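Dihydrodipicolinate synthase (Rhodopseudomonas palustris, PDB 3DZ1) probably acts as a 4-hydroxy-tetrahydrodipicolinate synthase, a TIM-barrel lyase that condenses pyruvate with aspartate semialdehyde on the way to lysine. Local coordinates at residues A[220-225]-A[266-271]; A[17-22]-A[68-73]; A[203-208]-A[228-233]. All coordinates share one frame; numbering follows the deposited sequence.

Contact 1 of 3, residues A[220-225]-A[266-271]; sequences YCFPDM and KYVLKK
C221 reaches into the side of the 266-271 helix and lays its whole short side chain against V268. Start at CB: it lies 3.7 Å from V268 CG1, close enough that the beta carbon itself is part of the apolar surface. One bond further, C221 SG sits 3.6 Å from that same methyl and 3.9 Å from V268 CG2, so the sulfur straddles the fork of the valine. A chi1 of 55° tucks SG between the backbone N and the carbonyl carbon of C221, which keeps the thiol beside the valine fork.

V268 CG1 serves two residues. Besides the cysteine it meets the ring of F222: V268 CG1 comes within 4.2 Å of F222 CE2, and the two side chains cross at about a right angle. L269 adds a looser touch through CD2, which stands 4.1 Å from C221 O. No hydrogen bond spans the two segments; the backbones are closest at C221 and L269, whose CA atoms are 6.2 Å apart.

F222 is the N-cap residue of helix 223-234, and its carbonyl O receives M225 N at 3.0 Å as the first turn forms. Both backbone polar groups of C221 have hydrogen-bond partners beyond the contact: N with E255 and O with R272. The contact therefore joins the turn after barrel strand 215-218 to helix 260-271 of the C-terminal helical region, with helix 238-255 against Y220 and helix 289-301 against F222 and Y267.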
# COMPACT_ATOMS: atom_id res chain seq x y z
N TYR A 220 18.74 19.27 -5.40
CA TYR A 220 18.29 20.64 -5.69
C TYR A 220 19.16 21.29 -6.77
O TYR A 220 20.39 21.16 -6.74
CB TYR A 220 18.33 21.47 -4.40
CG TYR A 220 17.82 22.89 -4.55
CD1 TYR A 220 16.57 23.14 -5.13
CD2 TYR A 220 18.57 23.97 -4.10
CE1 TYR A 220 16.09 24.45 -5.26
CE2 TYR A 220 18.10 25.27 -4.21
CZ TYR A 220 16.86 25.51 -4.79
OH TYR A 220 16.40 26.80 -4.90
N CYS A 221 18.51 21.98 -7.71
CA CYS A 221 19.22 22.62 -8.82
C CYS A 221 20.18 23.75 -8.46
O CYS A 221 20.84 24.31 -9.33
CB CYS A 221 18.22 23.10 -9.89
SG CYS A 221 16.92 24.20 -9.31
N PHE A 222 20.26 24.10 -7.17
CA PHE A 222 21.20 25.11 -6.72
C PHE A 222 22.00 24.54 -5.56
O PHE A 222 21.96 25.04 -4.44
CB PHE A 222 20.47 26.39 -6.28
CG PHE A 222 20.06 27.25 -7.43
CD1 PHE A 222 20.96 28.14 -8.01
CD2 PHE A 222 18.78 27.16 -7.97
CE1 PHE A 222 20.59 28.92 -9.11
CE2 PHE A 222 18.40 27.93 -9.07
CZ PHE A 222 19.31 28.81 -9.64
N PRO A 223 22.75 23.45 -5.83
CA PRO A 223 23.55 22.85 -4.77
C PRO A 223 24.58 23.85 -4.27
O PRO A 223 24.99 23.81 -3.11
CB PRO A 223 24.19 21.64 -5.46
CG PRO A 223 24.34 22.12 -6.87
CD PRO A 223 23.03 22.82 -7.13
N ASP A 224 24.97 24.77 -5.16
CA ASP A 224 25.93 25.80 -4.81
C ASP A 224 25.41 26.69 -3.68
O ASP A 224 26.17 27.11 -2.81
CB ASP A 224 26.31 26.63 -6.06
CG ASP A 224 25.10 27.13 -6.85
OD1 ASP A 224 24.12 26.37 -7.01
OD2 ASP A 224 25.15 28.28 -7.33
N MSE A 225 24.10 26.95 -3.67
CA MSE A 225 23.53 27.78 -2.63
C MSE A 225 23.29 27.01 -1.33
O MSE A 225 23.34 27.58 -0.25
CB MSE A 225 22.24 28.44 -3.11
CG MSE A 225 22.45 29.44 -4.24
SE MSE A 225 23.69 30.90 -3.79
CE MSE A 225 25.30 30.18 -4.56
N LYS A 266 16.20 19.15 -14.31
CA LYS A 266 16.85 19.13 -15.61
C LYS A 266 16.61 20.40 -16.41
O LYS A 266 17.49 20.86 -17.14
CB LYS A 266 16.42 17.89 -16.39
CG LYS A 266 17.10 16.62 -15.88
CD LYS A 266 16.93 15.45 -16.84
CE LYS A 266 17.94 14.35 -16.54
NZ LYS A 266 17.88 13.26 -17.55
N TYR A 267 15.42 20.98 -16.28
CA TYR A 267 15.10 22.22 -16.98
C TYR A 267 16.04 23.33 -16.49
O TYR A 267 16.62 24.06 -17.29
CB TYR A 267 13.64 22.61 -16.71
CG TYR A 267 13.28 24.00 -17.19
CD1 TYR A 267 13.23 24.31 -18.54
CD2 TYR A 267 13.02 25.03 -16.27
CE1 TYR A 267 12.92 25.60 -18.99
CE2 TYR A 267 12.70 26.32 -16.70
CZ TYR A 267 12.66 26.60 -18.06
OH TYR A 267 12.36 27.87 -18.48
N VAL A 268 16.18 23.46 -15.18
CA VAL A 268 17.04 24.49 -14.61
C VAL A 268 18.53 24.25 -14.87
O VAL A 268 19.26 25.18 -15.21
CB VAL A 268 16.81 24.63 -13.09
CG1 VAL A 268 17.76 25.67 -12.51
CG2 VAL A 268 15.36 25.05 -12.81
N LEU A 269 18.97 23.01 -14.71
CA LEU A 269 20.38 22.70 -14.93
C LEU A 269 20.78 22.99 -16.38
O LEU A 269 21.93 23.32 -16.66
CB LEU A 269 20.66 21.23 -14.59
CG LEU A 269 20.56 20.89 -13.10
CD1 LEU A 269 20.66 19.38 -12.90
CD2 LEU A 269 21.66 21.61 -12.34
N LYS A 270 19.82 22.87 -17.29
CA LYS A 270 20.08 23.15 -18.70
C LYS A 270 20.18 24.67 -18.85
O LYS A 270 21.08 25.19 -19.52
CB LYS A 270 18.95 22.62 -19.58
CG LYS A 270 19.11 22.92 -21.06
CD LYS A 270 17.87 22.52 -21.85
CE LYS A 270 17.95 22.99 -23.29
NZ LYS A 270 16.64 22.82 -23.99
N LYS A 271 19.24 25.37 -18.23
CA LYS A 271 19.21 26.82 -18.27
C LYS A 271 20.48 27.40 -17.65
O LYS A 271 20.93 28.49 -18.03
CB LYS A 271 17.97 27.32 -17.51
CG LYS A 271 17.80 28.82 -17.49
CD LYS A 271 16.53 29.22 -16.74
CE LYS A 271 15.27 28.83 -17.50
NZ LYS A 271 15.16 29.59 -18.78

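Contact 2 of 3, residues A[17-22]-A[68-73]; sequences PTPFHD and TRFIKR
F70 projects from helix 60-73 and brings the far end of its ring, CZ, up to the loop that follows strand 11-15. At the ring edge, near its plane, lies P17 O, 3.9 Å from F70 CZ. The same CZ meets P19 CD at 4.4 Å, this time obliquely, so a single ring atom touches the backbone of the first proline and the side chain of the second. F70 CG is anti to its own carbonyl carbon (chi1 -84°), and the ring stretches from the helix toward the two prolines.

P17 O is buried here, has no hydrogen-bond partner in the model and faces the rim of F70. The touch across the segments is small, and helix 28-40 fills in around it: I31 packs on both P19 and F70, and T35 also meets F70.

The salt bridges of R69 with D32 and of R73 with D36 fasten helix 60-73 to the same neighbouring helix. This is the packing of a (beta/alpha)8 TIM barrel, in which the helices following strands 11-15 and 45-48 lie side by side, and both touch the loop leaving the first strand, through I31 and F70.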
# COMPACT_ATOMS: atom_id res chain seq x y z
N PRO A 17 21.88 13.93 -11.70
CA PRO A 17 20.92 13.29 -12.60
C PRO A 17 21.79 12.67 -13.69
O PRO A 17 22.98 12.99 -13.78
CB PRO A 17 20.11 14.47 -13.12
CG PRO A 17 21.14 15.56 -13.19
CD PRO A 17 21.87 15.40 -11.87
N THR A 18 21.24 11.78 -14.49
CA THR A 18 22.01 11.19 -15.58
C THR A 18 21.65 12.02 -16.81
O THR A 18 20.50 12.02 -17.24
CB THR A 18 21.65 9.71 -15.81
OG1 THR A 18 22.06 8.95 -14.67
CG2 THR A 18 22.34 9.16 -17.05
N PRO A 19 22.62 12.76 -17.37
CA PRO A 19 22.39 13.61 -18.55
C PRO A 19 22.10 12.81 -19.81
O PRO A 19 22.86 11.91 -20.17
CB PRO A 19 23.71 14.39 -18.68
CG PRO A 19 24.28 14.37 -17.30
CD PRO A 19 23.98 12.96 -16.85
N PHE A 20 20.99 13.14 -20.48
CA PHE A 20 20.60 12.47 -21.72
C PHE A 20 20.37 13.50 -22.82
O PHE A 20 20.07 14.67 -22.55
CB PHE A 20 19.27 11.72 -21.56
CG PHE A 20 19.31 10.58 -20.59
CD1 PHE A 20 20.15 9.50 -20.80
CD2 PHE A 20 18.45 10.57 -19.49
CE1 PHE A 20 20.14 8.41 -19.92
CE2 PHE A 20 18.44 9.50 -18.61
CZ PHE A 20 19.28 8.42 -18.83
N HIS A 21 20.51 13.06 -24.06
CA HIS A 21 20.23 13.91 -25.19
C HIS A 21 18.78 13.53 -25.51
O HIS A 21 18.22 12.64 -24.87
CB HIS A 21 21.16 13.61 -26.37
CG HIS A 21 22.56 14.10 -26.17
ND1 HIS A 21 22.85 15.43 -25.96
CD2 HIS A 21 23.74 13.44 -26.16
CE1 HIS A 21 24.16 15.57 -25.83
NE2 HIS A 21 24.72 14.38 -25.95
N ASP A 22 18.18 14.18 -26.50
CA ASP A 22 16.79 13.89 -26.84
C ASP A 22 16.52 12.46 -27.32
O ASP A 22 15.45 11.90 -27.08
CB ASP A 22 16.32 14.90 -27.87
CG ASP A 22 16.55 16.33 -27.41
OD1 ASP A 22 15.79 16.81 -26.54
OD2 ASP A 22 17.51 16.97 -27.90
N THR A 68 31.00 5.07 -13.67
CA THR A 68 32.44 5.17 -13.91
C THR A 68 32.86 6.55 -14.40
O THR A 68 33.86 7.10 -13.94
CB THR A 68 32.92 4.12 -14.94
OG1 THR A 68 32.62 2.81 -14.46
CG2 THR A 68 34.41 4.23 -15.15
N ARG A 69 32.08 7.12 -15.32
CA ARG A 69 32.38 8.44 -15.85
C ARG A 69 32.47 9.46 -14.71
O ARG A 69 33.40 10.26 -14.65
CB ARG A 69 31.29 8.88 -16.84
CG ARG A 69 31.61 10.17 -17.58
CD ARG A 69 32.42 9.89 -18.83
NE ARG A 69 32.81 11.12 -19.53
CZ ARG A 69 33.37 11.14 -20.74
NH1 ARG A 69 33.59 10.01 -21.38
NH2 ARG A 69 33.72 12.29 -21.29
N PHE A 70 31.48 9.42 -13.82
CA PHE A 70 31.43 10.33 -12.67
C PHE A 70 32.59 10.09 -11.70
O PHE A 70 33.21 11.05 -11.23
CB PHE A 70 30.11 10.16 -11.91
CG PHE A 70 28.97 10.96 -12.48
CD1 PHE A 70 28.97 12.35 -12.41
CD2 PHE A 70 27.87 10.32 -13.05
CE1 PHE A 70 27.90 13.09 -12.90
CE2 PHE A 70 26.80 11.06 -13.55
CZ PHE A 70 26.81 12.44 -13.47
N ILE A 71 32.86 8.83 -11.40
CA ILE A 71 33.93 8.48 -10.49
C ILE A 71 35.28 8.99 -10.98
O ILE A 71 36.03 9.61 -10.22
CB ILE A 71 34.01 6.95 -10.27
CG1 ILE A 71 32.73 6.46 -9.59
CG2 ILE A 71 35.21 6.60 -9.40
CD1 ILE A 71 32.64 4.95 -9.45
N LYS A 72 35.58 8.76 -12.25
CA LYS A 72 36.85 9.19 -12.82
C LYS A 72 37.00 10.70 -12.92
O LYS A 72 38.12 11.22 -12.84
CB LYS A 72 37.03 8.56 -14.20
CG LYS A 72 37.05 7.04 -14.19
CD LYS A 72 38.16 6.51 -13.30
CE LYS A 72 38.22 4.99 -13.33
NZ LYS A 72 39.32 4.48 -12.47
N ARG A 73 35.89 11.40 -13.09
CA ARG A 73 35.92 12.86 -13.23
C ARG A 73 36.05 13.59 -11.89
O ARG A 73 36.76 14.60 -11.80
CB ARG A 73 34.66 13.34 -13.95
CG ARG A 73 34.67 14.80 -14.34
CD ARG A 73 35.59 15.04 -15.52
NE ARG A 73 35.60 16.44 -15.93
CZ ARG A 73 36.20 16.89 -17.03
NH1 ARG A 73 36.83 16.05 -17.83
NH2 ARG A 73 36.16 18.18 -17.33

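Contact 3 of 3, residues A[203-208]-A[228-233]; sequences LFLDFE and DVVKLS
The flat peptide carbonyl of V229, the residue whose side chain meets L205, is approached from opposite faces of its plane by two donors from S233. S233 OG gives its hydrogen to V229 O at 2.6 Å, tilted 33° from the carbonyl plane with a C=O...donor angle of 146°; S233 N reaches the same oxygen at 2.9 Å as the ordinary helical bond. The serine hydroxyl is thus folded back onto its own helix, and two bonds grip one oxygen.

S233 OG does a second job. A water donates to it at 2.7 Å and also donates to D206 O at 2.7 Å, so a single water bridges the two helices where no direct hydrogen bond spans them.

The apolar part of the contact rests on one methyl. L205 CD2 lies 4.2 Å from V229 CG1 and 4.3 Å from V230 CG2, touching a branch of each of two consecutive valines. With CG anti to the backbone N (chi1 -173°), L205 extends toward helix 223-234 and sets CD2 against both valines.

M209, one turn along from L205, packs on V230 and S233 and lengthens the same seam. A second subunit also reaches the 203-208 segment: its R253 forms a salt bridge with D206 and a cation-pi contact with F204, and its Y254 meets F207 edge-to-face. The contact thus pairs the two helices that follow barrel strands 195-198 and 215-218, with helix 238-255 alongside both and helix 176-188 against the flank of helix 205-211.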
# COMPACT_ATOMS: atom_id res chain seq x y z
N LEU A 203 13.66 20.02 1.99
CA LEU A 203 12.51 20.71 2.55
C LEU A 203 12.71 21.16 4.00
O LEU A 203 12.15 22.18 4.40
CB LEU A 203 11.27 19.80 2.45
CG LEU A 203 9.89 20.45 2.54
CD1 LEU A 203 9.67 21.37 1.35
CD2 LEU A 203 8.82 19.36 2.56
N PHE A 204 13.50 20.43 4.77
CA PHE A 204 13.75 20.80 6.16
C PHE A 204 15.23 21.01 6.50
O PHE A 204 15.62 20.96 7.67
CB PHE A 204 13.16 19.75 7.12
CG PHE A 204 11.68 19.87 7.29
CD1 PHE A 204 10.81 19.41 6.31
CD2 PHE A 204 11.15 20.51 8.40
CE1 PHE A 204 9.44 19.58 6.43
CE2 PHE A 204 9.78 20.69 8.54
CZ PHE A 204 8.92 20.22 7.55
N LEU A 205 16.05 21.26 5.49
CA LEU A 205 17.48 21.44 5.72
C LEU A 205 17.83 22.49 6.77
O LEU A 205 18.79 22.32 7.54
CB LEU A 205 18.19 21.78 4.41
CG LEU A 205 19.72 21.82 4.52
CD1 LEU A 205 20.23 20.46 4.99
CD2 LEU A 205 20.33 22.18 3.18
N ASP A 206 17.06 23.57 6.81
CA ASP A 206 17.34 24.64 7.76
C ASP A 206 17.35 24.13 9.20
O ASP A 206 18.29 24.40 9.95
CB ASP A 206 16.34 25.79 7.58
CG ASP A 206 14.89 25.37 7.75
OD1 ASP A 206 14.55 24.19 7.51
OD2 ASP A 206 14.07 26.25 8.09
N PHE A 207 16.33 23.38 9.58
CA PHE A 207 16.25 22.86 10.94
C PHE A 207 17.03 21.56 11.12
O PHE A 207 17.48 21.26 12.22
CB PHE A 207 14.79 22.68 11.35
CG PHE A 207 14.08 23.99 11.62
CD1 PHE A 207 14.48 24.80 12.68
CD2 PHE A 207 13.04 24.42 10.80
CE1 PHE A 207 13.85 26.02 12.91
CE2 PHE A 207 12.41 25.64 11.02
CZ PHE A 207 12.81 26.44 12.09
N GLU A 208 17.21 20.81 10.04
CA GLU A 208 17.96 19.56 10.13
C GLU A 208 19.40 19.85 10.55
O GLU A 208 19.99 19.09 11.31
CB GLU A 208 17.92 18.82 8.80
CG GLU A 208 16.60 18.10 8.56
CD GLU A 208 16.39 17.72 7.11
OE1 GLU A 208 15.53 16.85 6.85
OE2 GLU A 208 17.07 18.30 6.24
N ASP A 228 26.22 27.04 0.93
CA ASP A 228 26.25 28.19 1.83
C ASP A 228 25.30 28.01 3.00
O ASP A 228 25.61 28.41 4.12
CB ASP A 228 25.91 29.48 1.07
CG ASP A 228 26.99 29.88 0.07
OD1 ASP A 228 28.18 29.71 0.39
OD2 ASP A 228 26.64 30.36 -1.03
N VAL A 229 24.13 27.43 2.75
CA VAL A 229 23.17 27.21 3.83
C VAL A 229 23.82 26.29 4.87
O VAL A 229 23.72 26.53 6.08
CB VAL A 229 21.87 26.54 3.33
CG1 VAL A 229 21.03 26.09 4.52
CG2 VAL A 229 21.09 27.51 2.47
N VAL A 230 24.50 25.25 4.40
CA VAL A 230 25.18 24.31 5.30
C VAL A 230 26.30 25.03 6.05
O VAL A 230 26.48 24.86 7.26
CB VAL A 230 25.75 23.10 4.51
CG1 VAL A 230 26.59 22.22 5.41
CG2 VAL A 230 24.60 22.29 3.91
N LYS A 231 27.07 25.84 5.33
CA LYS A 231 28.16 26.58 5.95
C LYS A 231 27.67 27.56 7.00
O LYS A 231 28.20 27.62 8.11
CB LYS A 231 28.96 27.33 4.88
CG LYS A 231 29.80 26.43 3.99
CD LYS A 231 30.60 27.26 3.00
CE LYS A 231 31.60 26.40 2.24
NZ LYS A 231 32.37 27.23 1.27
N LEU A 232 26.65 28.34 6.65
CA LEU A 232 26.10 29.32 7.58
C LEU A 232 25.53 28.63 8.81
O LEU A 232 25.67 29.13 9.93
CB LEU A 232 25.00 30.15 6.90
CG LEU A 232 25.48 31.14 5.84
CD1 LEU A 232 24.28 31.68 5.06
CD2 LEU A 232 26.25 32.28 6.52
N SER A 233 24.90 27.48 8.60
CA SER A 233 24.31 26.74 9.71
C SER A 233 25.39 26.26 10.67
O SER A 233 25.25 26.39 11.89
CB SER A 233 23.51 25.54 9.18
OG SER A 233 22.47 25.97 8.32
O HOH W 1 20.01 26.43 9.38

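How the contacts relate
From the N terminus, contact 2 comes first: it closes a loop of about fifty residues, from the turn after strand 11-15 to helix 60-73, and is finished before the others begin. Contact 3 opens at 203-208, contact 1 at 220-225; contact 3 then closes at 228-233 and contact 1 at 266-271, so the two cross and share helix 223-234. That helix is tied on one side to helix 205-211 and at its start to the C-terminal helices. Contacts 1 and 2 also touch: K266 NZ probably hydrogen-bonds T18 O, and L269 packs on P17. Contacts 2 and 3 lie on opposite sides of the chain's centre, their nearest atoms about 17 Å apart.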